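Long-range contacts in 6-aminohexanoate-dimer hydrolase (Bacillus anthracis, PDB 4GB7), which probably hydrolyses the 6-aminohexanoate dimer, a short linear amide, as a serine hydrolase of the beta-lactamase family: residues A112-H117 / E124-G129; Q184-Q189 / Y355-W360; N364-F369 / D382-M387. All coordinates share one frame; numbering follows the deposited sequence.

Interaction 1. Residues A112-H117 / E124-G129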
loop_
_atom_site.group_PDB
_atom_site.type_symbol
_atom_site.label_atom_id
_atom_site.label_comp_id
_atom_site.label_asym_id
_atom_site.label_seq_id
_atom_site.Cartn_x
_atom_site.Cartn_y
_atom_site.Cartn_z
ATOM N N ALA A 112 -11.010 6.185 7.995
ATOM C CA ALA A 112 -11.163 4.959 8.753
ATOM C C ALA A 112 -9.953 4.692 9.604
ATOM O O ALA A 112 -8.818 4.893 9.174
ATOM C CB ALA A 112 -11.404 3.765 7.833
ATOM N N PHE A 113 -10.219 4.169 10.790
ATOM C CA PHE A 113 -9.171 3.840 11.732
ATOM C C PHE A 113 -9.606 2.563 12.437
ATOM O O PHE A 113 -10.651 2.526 13.040
ATOM C CB PHE A 113 -8.905 4.996 12.668
ATOM C CG PHE A 113 -7.707 4.819 13.530
ATOM C CD1 PHE A 113 -6.435 5.024 13.015
ATOM C CD2 PHE A 113 -7.826 4.417 14.857
ATOM C CE1 PHE A 113 -5.321 4.872 13.819
ATOM C CE2 PHE A 113 -6.719 4.320 15.669
ATOM C CZ PHE A 113 -5.459 4.503 15.141
ATOM N N VAL A 114 -8.822 1.502 12.273
ATOM C CA VAL A 114 -9.111 0.203 12.866
ATOM C C VAL A 114 -7.901 -0.295 13.669
ATOM O O VAL A 114 -6.756 -0.348 13.125
ATOM C CB VAL A 114 -9.455 -0.817 11.780
ATOM C CG1 VAL A 114 -9.622 -2.222 12.356
ATOM C CG2 VAL A 114 -10.706 -0.380 10.972
ATOM N N VAL A 115 -8.163 -0.724 14.898
ATOM C CA VAL A 115 -7.159 -1.291 15.793
ATOM C C VAL A 115 -7.575 -2.717 16.203
ATOM O O VAL A 115 -8.650 -2.957 16.739
ATOM C CB VAL A 115 -6.933 -0.455 17.061
ATOM C CG1 VAL A 115 -5.826 -1.081 17.929
ATOM C CG2 VAL A 115 -6.696 1.012 16.732
ATOM N N VAL A 116 -6.697 -3.660 15.918
ATOM C CA VAL A 116 -6.859 -5.070 16.241
ATOM C C VAL A 116 -5.723 -5.434 17.218
ATOM O O VAL A 116 -4.572 -4.991 17.037
ATOM C CB VAL A 116 -6.772 -5.946 15.011
ATOM C CG1 VAL A 116 -7.003 -7.433 15.363
ATOM C CG2 VAL A 116 -7.819 -5.534 13.990
ATOM N N HIS A 117 -6.047 -6.198 18.250
ATOM C CA HIS A 117 -5.100 -6.544 19.338
ATOM C C HIS A 117 -5.349 -7.969 19.755
ATOM O O HIS A 117 -6.478 -8.360 20.062
ATOM C CB HIS A 117 -5.289 -5.636 20.528
ATOM C CG HIS A 117 -4.298 -5.858 21.621
ATOM N ND1 HIS A 117 -4.657 -5.938 22.923
ATOM C CD2 HIS A 117 -2.904 -6.036 21.574
ATOM C CE1 HIS A 117 -3.540 -6.146 23.683
ATOM N NE2 HIS A 117 -2.470 -6.218 22.861
ATOM N N GLU A 124 -12.758 0.845 16.148
ATOM C CA GLU A 124 -12.921 1.281 14.771
ATOM C C GLU A 124 -13.746 2.528 14.714
ATOM O O GLU A 124 -14.781 2.637 15.410
ATOM C CB GLU A 124 -13.506 0.225 13.846
ATOM C CG GLU A 124 -14.817 -0.345 14.306
ATOM C CD GLU A 124 -15.463 -1.318 13.339
ATOM O OE1 GLU A 124 -14.951 -1.519 12.223
ATOM O OE2 GLU A 124 -16.508 -1.896 13.718
ATOM N N ARG A 125 -13.295 3.459 13.864
ATOM C CA ARG A 125 -14.003 4.684 13.637
ATOM C C ARG A 125 -13.952 5.027 12.174
ATOM O O ARG A 125 -12.916 4.824 11.527
ATOM C CB ARG A 125 -13.423 5.823 14.442
ATOM C CG ARG A 125 -13.606 5.659 15.949
ATOM C CD ARG A 125 -15.044 5.978 16.337
ATOM N NE ARG A 125 -15.207 5.863 17.778
ATOM C CZ ARG A 125 -15.572 4.779 18.478
ATOM N NH1 ARG A 125 -15.758 3.576 17.921
ATOM N NH2 ARG A 125 -15.734 4.907 19.806
ATOM N N TYR A 126 -15.080 5.529 11.673
ATOM C CA TYR A 126 -15.283 5.949 10.268
ATOM C C TYR A 126 -15.732 7.394 10.272
ATOM O O TYR A 126 -16.548 7.808 11.141
ATOM C CB TYR A 126 -16.276 5.038 9.543
ATOM C CG TYR A 126 -15.819 3.600 9.560
ATOM C CD1 TYR A 126 -14.957 3.118 8.598
ATOM C CD2 TYR A 126 -16.096 2.771 10.654
ATOM C CE1 TYR A 126 -14.457 1.840 8.687
ATOM C CE2 TYR A 126 -15.617 1.486 10.748
ATOM C CZ TYR A 126 -14.759 1.037 9.796
ATOM O OH TYR A 126 -14.262 -0.240 9.906
ATOM N N PHE A 127 -15.204 8.190 9.356
ATOM C CA PHE A 127 -15.357 9.644 9.465
ATOM C C PHE A 127 -15.935 10.210 8.168
ATOM O O PHE A 127 -15.863 9.583 7.131
ATOM C CB PHE A 127 -14.024 10.331 9.736
ATOM C CG PHE A 127 -13.342 9.930 11.012
ATOM C CD1 PHE A 127 -12.564 8.795 11.078
ATOM C CD2 PHE A 127 -13.457 10.701 12.127
ATOM C CE1 PHE A 127 -11.948 8.409 12.253
ATOM C CE2 PHE A 127 -12.842 10.336 13.318
ATOM C CZ PHE A 127 -12.067 9.191 13.377
ATOM N N ASN A 128 -16.459 11.435 8.234
ATOM C CA ASN A 128 -16.822 12.189 7.043
ATOM C C ASN A 128 -17.859 11.497 6.169
ATOM O O ASN A 128 -17.887 11.704 4.965
ATOM C CB ASN A 128 -15.559 12.583 6.207
ATOM C CG ASN A 128 -15.841 13.642 5.159
ATOM O OD1 ASN A 128 -15.319 13.568 4.035
ATOM N ND2 ASN A 128 -16.615 14.677 5.545
ATOM N N GLY A 129 -18.701 10.657 6.775
ATOM C CA GLY A 129 -19.722 10.002 6.040
ATOM C C GLY A 129 -19.242 8.798 5.292
ATOM O O GLY A 129 -20.037 8.152 4.577
#

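Interaction 2. Residues Q184-Q189 / Y355-W360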
loop_
_atom_site.group_PDB
_atom_site.type_symbol
_atom_site.label_atom_id
_atom_site.label_comp_id
_atom_site.label_asym_id
_atom_site.label_seq_id
_atom_site.Cartn_x
_atom_site.Cartn_y
_atom_site.Cartn_z
ATOM N N GLN A 184 16.064 -7.067 -6.477
ATOM C CA GLN A 184 16.290 -5.601 -6.571
ATOM C C GLN A 184 15.009 -4.807 -6.678
ATOM O O GLN A 184 14.851 -3.742 -6.028
ATOM C CB GLN A 184 17.289 -5.276 -7.693
ATOM C CG GLN A 184 18.686 -5.727 -7.282
ATOM C CD GLN A 184 19.678 -5.816 -8.472
ATOM O OE1 GLN A 184 19.277 -5.739 -9.680
ATOM N NE2 GLN A 184 20.949 -6.007 -8.155
ATOM N N LEU A 185 14.082 -5.315 -7.482
ATOM C CA LEU A 185 12.753 -4.695 -7.620
ATOM C C LEU A 185 11.989 -4.754 -6.292
ATOM O O LEU A 185 11.423 -3.706 -5.801
ATOM C CB LEU A 185 11.963 -5.352 -8.755
ATOM C CG LEU A 185 12.498 -5.177 -10.165
ATOM C CD1 LEU A 185 11.927 -6.216 -11.130
ATOM C CD2 LEU A 185 12.251 -3.796 -10.749
HETATM N N MSE A 186 11.939 -5.946 -5.717
HETATM C CA MSE A 186 11.323 -6.169 -4.385
HETATM C C MSE A 186 11.845 -5.201 -3.306
HETATM O O MSE A 186 11.072 -4.713 -2.443
HETATM C CB MSE A 186 11.538 -7.619 -3.933
HETATM C CG MSE A 186 10.718 -8.666 -4.669
HETATM SE SE MSE A 186 8.880 -8.579 -4.081
HETATM C CE MSE A 186 9.078 -9.855 -2.673
ATOM N N ASP A 187 13.144 -4.892 -3.370
ATOM C CA ASP A 187 13.779 -4.023 -2.384
ATOM C C ASP A 187 13.863 -2.546 -2.790
ATOM O O ASP A 187 14.536 -1.759 -2.096
ATOM C CB ASP A 187 15.181 -4.565 -2.028
ATOM C CG ASP A 187 15.119 -5.868 -1.221
ATOM O OD1 ASP A 187 14.110 -6.068 -0.524
ATOM O OD2 ASP A 187 16.040 -6.698 -1.346
HETATM N N MSE A 188 13.241 -2.174 -3.908
HETATM C CA MSE A 188 13.235 -0.793 -4.349
HETATM C C MSE A 188 14.683 -0.273 -4.535
HETATM O O MSE A 188 15.044 0.779 -4.106
HETATM C CB MSE A 188 12.425 0.077 -3.379
HETATM C CG MSE A 188 10.965 -0.136 -3.552
HETATM SE SE MSE A 188 10.184 0.245 -5.206
HETATM C CE MSE A 188 8.358 0.370 -4.591
ATOM N N GLN A 189 15.506 -1.065 -5.201
ATOM C CA GLN A 189 16.865 -0.681 -5.473
ATOM C C GLN A 189 17.137 -0.429 -6.986
ATOM O O GLN A 189 18.282 -0.542 -7.474
ATOM C CB GLN A 189 17.812 -1.706 -4.901
ATOM C CG GLN A 189 17.856 -1.743 -3.384
ATOM C CD GLN A 189 18.618 -2.921 -2.863
ATOM O OE1 GLN A 189 18.953 -3.840 -3.611
ATOM N NE2 GLN A 189 18.933 -2.896 -1.584
ATOM N N TYR A 355 14.070 -1.091 4.236
ATOM C CA TYR A 355 12.978 -1.471 3.341
ATOM C C TYR A 355 13.313 -2.828 2.729
ATOM O O TYR A 355 14.422 -3.009 2.213
ATOM C CB TYR A 355 12.841 -0.464 2.242
ATOM C CG TYR A 355 11.641 -0.623 1.317
ATOM C CD1 TYR A 355 11.653 -1.517 0.262
ATOM C CD2 TYR A 355 10.476 0.157 1.509
ATOM C CE1 TYR A 355 10.580 -1.600 -0.624
ATOM C CE2 TYR A 355 9.399 0.060 0.643
ATOM C CZ TYR A 355 9.429 -0.839 -0.396
ATOM O OH TYR A 355 8.391 -0.880 -1.290
ATOM N N HIS A 356 12.359 -3.752 2.775
ATOM C CA HIS A 356 12.578 -5.107 2.274
ATOM C C HIS A 356 11.271 -5.663 1.742
ATOM O O HIS A 356 10.256 -5.648 2.442
ATOM C CB HIS A 356 13.125 -5.993 3.396
ATOM C CG HIS A 356 13.699 -7.321 2.920
ATOM N ND1 HIS A 356 14.180 -7.513 1.665
ATOM C CD2 HIS A 356 13.910 -8.498 3.602
ATOM C CE1 HIS A 356 14.628 -8.771 1.545
ATOM N NE2 HIS A 356 14.492 -9.374 2.731
ATOM N N ASN A 357 11.272 -6.135 0.494
ATOM C CA ASN A 357 10.144 -6.854 -0.084
ATOM C C ASN A 357 8.799 -6.126 0.004
ATOM O O ASN A 357 7.751 -6.705 0.302
ATOM C CB ASN A 357 10.082 -8.257 0.577
ATOM C CG ASN A 357 11.321 -9.090 0.266
ATOM O OD1 ASN A 357 11.937 -8.911 -0.795
ATOM N ND2 ASN A 357 11.705 -9.980 1.199
ATOM N N GLN A 358 8.860 -4.842 -0.289
ATOM C CA GLN A 358 7.717 -3.931 -0.379
ATOM C C GLN A 358 7.242 -3.393 0.963
ATOM O O GLN A 358 6.241 -2.670 1.008
ATOM C CB GLN A 358 6.567 -4.465 -1.246
ATOM C CG GLN A 358 7.004 -4.992 -2.640
ATOM C CD GLN A 358 7.414 -3.871 -3.595
ATOM O OE1 GLN A 358 6.568 -3.232 -4.226
ATOM N NE2 GLN A 358 8.738 -3.669 -3.752
ATOM N N TRP A 359 7.967 -3.725 2.039
ATOM C CA TRP A 359 7.645 -3.241 3.413
ATOM C C TRP A 359 8.714 -2.299 4.004
ATOM O O TRP A 359 9.928 -2.485 3.827
ATOM C CB TRP A 359 7.506 -4.420 4.376
ATOM C CG TRP A 359 6.322 -5.276 4.094
ATOM C CD1 TRP A 359 6.256 -6.392 3.260
ATOM C CD2 TRP A 359 5.029 -5.176 4.711
ATOM N NE1 TRP A 359 5.025 -6.930 3.286
ATOM C CE2 TRP A 359 4.233 -6.234 4.149
ATOM C CE3 TRP A 359 4.435 -4.287 5.622
ATOM C CZ2 TRP A 359 2.903 -6.411 4.470
ATOM C CZ3 TRP A 359 3.108 -4.490 5.953
ATOM C CH2 TRP A 359 2.350 -5.540 5.387
ATOM N N TRP A 360 8.254 -1.272 4.713
ATOM C CA TRP A 360 9.106 -0.384 5.504
ATOM C C TRP A 360 9.339 -0.984 6.874
ATOM O O TRP A 360 8.423 -1.576 7.493
ATOM C CB TRP A 360 8.479 0.995 5.706
ATOM C CG TRP A 360 8.124 1.717 4.419
ATOM C CD1 TRP A 360 6.991 1.565 3.658
ATOM C CD2 TRP A 360 8.946 2.708 3.693
ATOM N NE1 TRP A 360 7.027 2.374 2.555
ATOM C CE2 TRP A 360 8.184 3.093 2.524
ATOM C CE3 TRP A 360 10.205 3.283 3.907
ATOM C CZ2 TRP A 360 8.658 4.007 1.615
ATOM C CZ3 TRP A 360 10.648 4.249 3.011
ATOM C CH2 TRP A 360 9.910 4.594 1.883
HETATM O O HOH W 1 15.911 -1.707 0.170
#

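Interaction 3. Residues N364-F369 / D382-M387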
loop_
_atom_site.group_PDB
_atom_site.type_symbol
_atom_site.label_atom_id
_atom_site.label_comp_id
_atom_site.label_asym_id
_atom_site.label_seq_id
_atom_site.Cartn_x
_atom_site.Cartn_y
_atom_site.Cartn_z
ATOM N N ASN A 364 11.620 0.594 15.177
ATOM C CA ASN A 364 11.084 1.196 16.356
ATOM C C ASN A 364 11.178 0.212 17.523
ATOM O O ASN A 364 11.622 -0.945 17.367
ATOM C CB ASN A 364 9.688 1.812 16.128
ATOM C CG ASN A 364 8.545 0.794 16.099
ATOM O OD1 ASN A 364 8.737 -0.413 16.276
ATOM N ND2 ASN A 364 7.316 1.296 15.841
ATOM N N GLU A 365 10.761 0.659 18.702
ATOM C CA GLU A 365 10.951 -0.167 19.886
ATOM C C GLU A 365 10.062 -1.406 19.889
ATOM O O GLU A 365 10.253 -2.277 20.756
ATOM C CB GLU A 365 10.756 0.618 21.177
ATOM C CG GLU A 365 9.349 1.105 21.421
ATOM C CD GLU A 365 9.226 1.733 22.793
ATOM O OE1 GLU A 365 9.310 1.030 23.838
ATOM O OE2 GLU A 365 9.005 2.917 22.810
ATOM N N GLN A 366 9.080 -1.462 18.968
ATOM C CA GLN A 366 8.187 -2.636 18.888
ATOM C C GLN A 366 8.608 -3.620 17.860
ATOM O O GLN A 366 8.003 -4.686 17.770
ATOM C CB GLN A 366 6.773 -2.224 18.551
ATOM C CG GLN A 366 6.231 -1.153 19.473
ATOM C CD GLN A 366 6.043 -1.653 20.882
ATOM O OE1 GLN A 366 6.813 -1.329 21.763
ATOM N NE2 GLN A 366 5.028 -2.478 21.087
ATOM N N GLY A 367 9.587 -3.268 17.042
ATOM C CA GLY A 367 9.947 -4.163 15.946
ATOM C C GLY A 367 8.838 -4.123 14.867
ATOM O O GLY A 367 8.653 -5.114 14.130
ATOM N N ALA A 368 8.124 -2.983 14.762
ATOM C CA ALA A 368 6.970 -2.895 13.825
ATOM C C ALA A 368 7.431 -2.851 12.399
ATOM O O ALA A 368 8.567 -2.469 12.101
ATOM C CB ALA A 368 6.039 -1.740 14.160
ATOM N N PHE A 369 6.561 -3.239 11.496
ATOM C CA PHE A 369 6.796 -3.063 10.099
ATOM C C PHE A 369 5.487 -2.543 9.490
ATOM O O PHE A 369 4.420 -2.708 10.047
ATOM C CB PHE A 369 7.385 -4.342 9.424
ATOM C CG PHE A 369 6.528 -5.581 9.552
ATOM C CD1 PHE A 369 6.565 -6.349 10.702
ATOM C CD2 PHE A 369 5.699 -5.971 8.532
ATOM C CE1 PHE A 369 5.806 -7.496 10.833
ATOM C CE2 PHE A 369 4.909 -7.118 8.647
ATOM C CZ PHE A 369 4.943 -7.882 9.796
ATOM N N ASP A 382 2.528 -4.605 14.494
ATOM C CA ASP A 382 3.392 -4.591 15.687
ATOM C C ASP A 382 3.433 -5.995 16.263
ATOM O O ASP A 382 2.535 -6.440 16.906
ATOM C CB ASP A 382 2.817 -3.590 16.701
ATOM C CG ASP A 382 3.528 -3.583 18.042
ATOM O OD1 ASP A 382 4.335 -4.486 18.295
ATOM O OD2 ASP A 382 3.322 -2.610 18.839
ATOM N N PRO A 383 4.506 -6.749 15.962
ATOM C CA PRO A 383 4.583 -8.109 16.454
ATOM C C PRO A 383 4.880 -8.224 17.960
ATOM O O PRO A 383 4.640 -9.291 18.537
ATOM C CB PRO A 383 5.691 -8.708 15.630
ATOM C CG PRO A 383 6.408 -7.605 15.016
ATOM C CD PRO A 383 5.697 -6.323 15.243
ATOM N N LYS A 384 5.358 -7.145 18.606
ATOM C CA LYS A 384 5.649 -7.213 20.034
ATOM C C LYS A 384 4.320 -7.178 20.818
ATOM O O LYS A 384 4.131 -7.970 21.754
ATOM C CB LYS A 384 6.557 -6.065 20.492
ATOM C CG LYS A 384 7.024 -6.169 21.935
ATOM C CD LYS A 384 8.033 -5.096 22.296
ATOM C CE LYS A 384 8.662 -5.334 23.653
ATOM N NZ LYS A 384 7.857 -4.600 24.658
ATOM N N ALA A 385 3.461 -6.221 20.463
ATOM C CA ALA A 385 2.155 -6.064 21.096
ATOM C C ALA A 385 1.042 -6.839 20.431
ATOM O O ALA A 385 -0.114 -6.789 20.885
ATOM C CB ALA A 385 1.779 -4.604 21.238
ATOM N N LYS A 386 1.369 -7.560 19.364
ATOM C CA LYS A 386 0.387 -8.328 18.624
ATOM C C LYS A 386 -0.777 -7.421 18.179
ATOM O O LYS A 386 -1.928 -7.707 18.457
ATOM C CB LYS A 386 -0.059 -9.524 19.491
ATOM C CG LYS A 386 1.087 -10.490 19.793
ATOM C CD LYS A 386 1.031 -11.064 21.209
ATOM C CE LYS A 386 1.384 -10.049 22.311
ATOM N NZ LYS A 386 0.270 -9.840 23.300
HETATM N N MSE A 387 -0.444 -6.297 17.536
HETATM C CA MSE A 387 -1.404 -5.286 17.149
HETATM C C MSE A 387 -1.299 -4.977 15.673
HETATM O O MSE A 387 -0.203 -4.979 15.086
HETATM C CB MSE A 387 -1.190 -4.017 17.976
HETATM C CG MSE A 387 -2.189 -2.975 17.723
HETATM SE SE MSE A 387 -1.786 -1.274 18.613
HETATM C CE MSE A 387 -0.197 -0.990 17.472
HETATM O O HOH W 2 8.788 -1.673 23.732
#

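Interaction 1. Residues A112-H117 / E124-G129
A112 CB packs against the Y126 ring, 3.7 Å from CD1 and CE1, and marks the tight part of this contact. Two strands run antiparallel here (174° between their short axes), with A112 opposite Y126 and V114 opposite E124 as non-hydrogen-bonded pairs that flank the hydrogen-bonded pair F113–R125. That middle pair carries both bonds across the segments: F113 N gives to R125 O over 2.9 Å, and R125 N returns one to F113 O. CA-H···O contacts close the gaps beside them, with E124 CA 3.1 Å from F113 O. On the face carrying A112, V114, E124 and Y126, V114 CG2 reaches Y126 OH at 3.7 Å and lies alongside E124 CB. From chi1 55° the E124 chain runs extended beyond CG, which brings CD to the edge of the Y126 ring, in its plane. Y126 OH donates to E124 OE1 over 2.7 Å, on the anti side and out of the carboxylate plane. R308 makes a salt bridge with the same oxygen, so this polar group is held between two partners.

The other face is looser across the pair. F113 and R125 start on that side, but their ends diverge: the F113 ring meets H391 edge-to-face and packs on L105, whereas the partly exposed R125 turns its guanidinium back to E124 O (NH1 to O 2.9 Å) and to D87. The strand ends at Y126; F127, whose ring has A112 N at its edge, already belongs to the loop that continues through exposed N128 and G129. This is the beta hairpin that forms one margin of the five-stranded antiparallel sheet of the beta-lactamase fold.

Interaction 2. Residues Q184-Q189 / Y355-W360
D187 and H356 are brought together by their first torsions: CG of D187 is anti to its carbonyl carbon (chi1 -70°), and CG of H356 is anti to its backbone N (chi1 -166°). They lie side by side, and ND1 of H356, donating in its ring plane, reaches D187 OD1 over 2.6 Å on the syn side but out of the carboxylate plane. N357 N also donates to OD1 at 3.0 Å. One carboxylate oxygen grips the start of the type I' turn from H356 to W359.

Q358 bends at chi2 (-72°), which keeps CD 3.9 Å from M186 O; from there NE2 donates to the same oxygen over 2.9 Å, from above the carbonyl plane, and the backbone N of Q358 adds a weak bond. M188, the C-prime residue of a Schellman motif, sets CG 3.3 Å from Y355 CE1. A water donates to D187 O and Y355 O.

The end of helix 182-186 is fastened to the hairpin of strands 354-356 and 359-361. Q358 OE1 bonds T254 of helix 251-265 and its side chain touches K143, lysine of a probable SxxK motif as in serine beta-lactamases, at the start of helix 143-155, while Q183 holds N357 OD1 and D187 OD2.

Interaction 3. Residues N364-F369 / D382-M387
The F369 ring receives P383 CG at its edge, near the ring plane, at 4.2 Å from CE1, and it also meets the W359 ring edge-to-face. A second pair of flat groups carries the polar part of the contact: the Q366 amide and the D382 carboxylate stand nearly perpendicular, their planes 84° apart. Q366 NE2 donates in its amide plane to the syn lone pair of D382 OD2, over 2.8 Å with an N-H···O angle of 163°. The other oxygen, OD1, is met from above the carboxylate plane by A385 N at 2.9 Å, which makes an Asx motif; K384 N adds a weak bond. Q366 N and A368 N reach N364 OD1 from opposite faces of its plane, the former closing an Asx turn.

Carbon-to-oxygen packing contacts lie beside the bond. Q366 CB and CG pack obliquely beside the carboxylate, with CG 3.3 Å from D382 OD2, and K384 CB touches Q366 O at 3.4 Å. G367 O abuts P383 CD, also at 3.4 Å. CG of D382, anti to the backbone N (chi1 174°), is carried toward Q366. K386 and M387 opposite D382 form a G1 beta bulge, which links strand 377-382 to strand 387-393.

Both Q366 and D382 are buried, and H415 of helix 402-417 bonds Q366 OE1, so each end of the amide has a partner. A water close to Q366 OE1 and E365 OE1 accepts from K384 NZ. The several N-H groups around D382 are consistent with an ionised carboxylate, which these donors would stabilise.

Followed from the N terminus, the three contacts come in series, and none nests within or crosses another. Interaction 1 closes a hairpin loop of six residues at one margin of the five-stranded sheet. Interaction 2 then spans 165 residues, bringing the end of helix 182-186 to the hairpin 354-361, on the opposite side of the chain's centre. Interaction 3 closes a 12-residue excursion that includes most of strands 369-373 and 377-382. It touches both of the others: V116 O lies 3.2 Å from M387 CG, tying it to interaction 1, and W360 O lies 3.5 Å from F369 CB, tying it to interaction 2. Interactions 1 and 2 do not touch, their nearest atoms being about 13 Å apart.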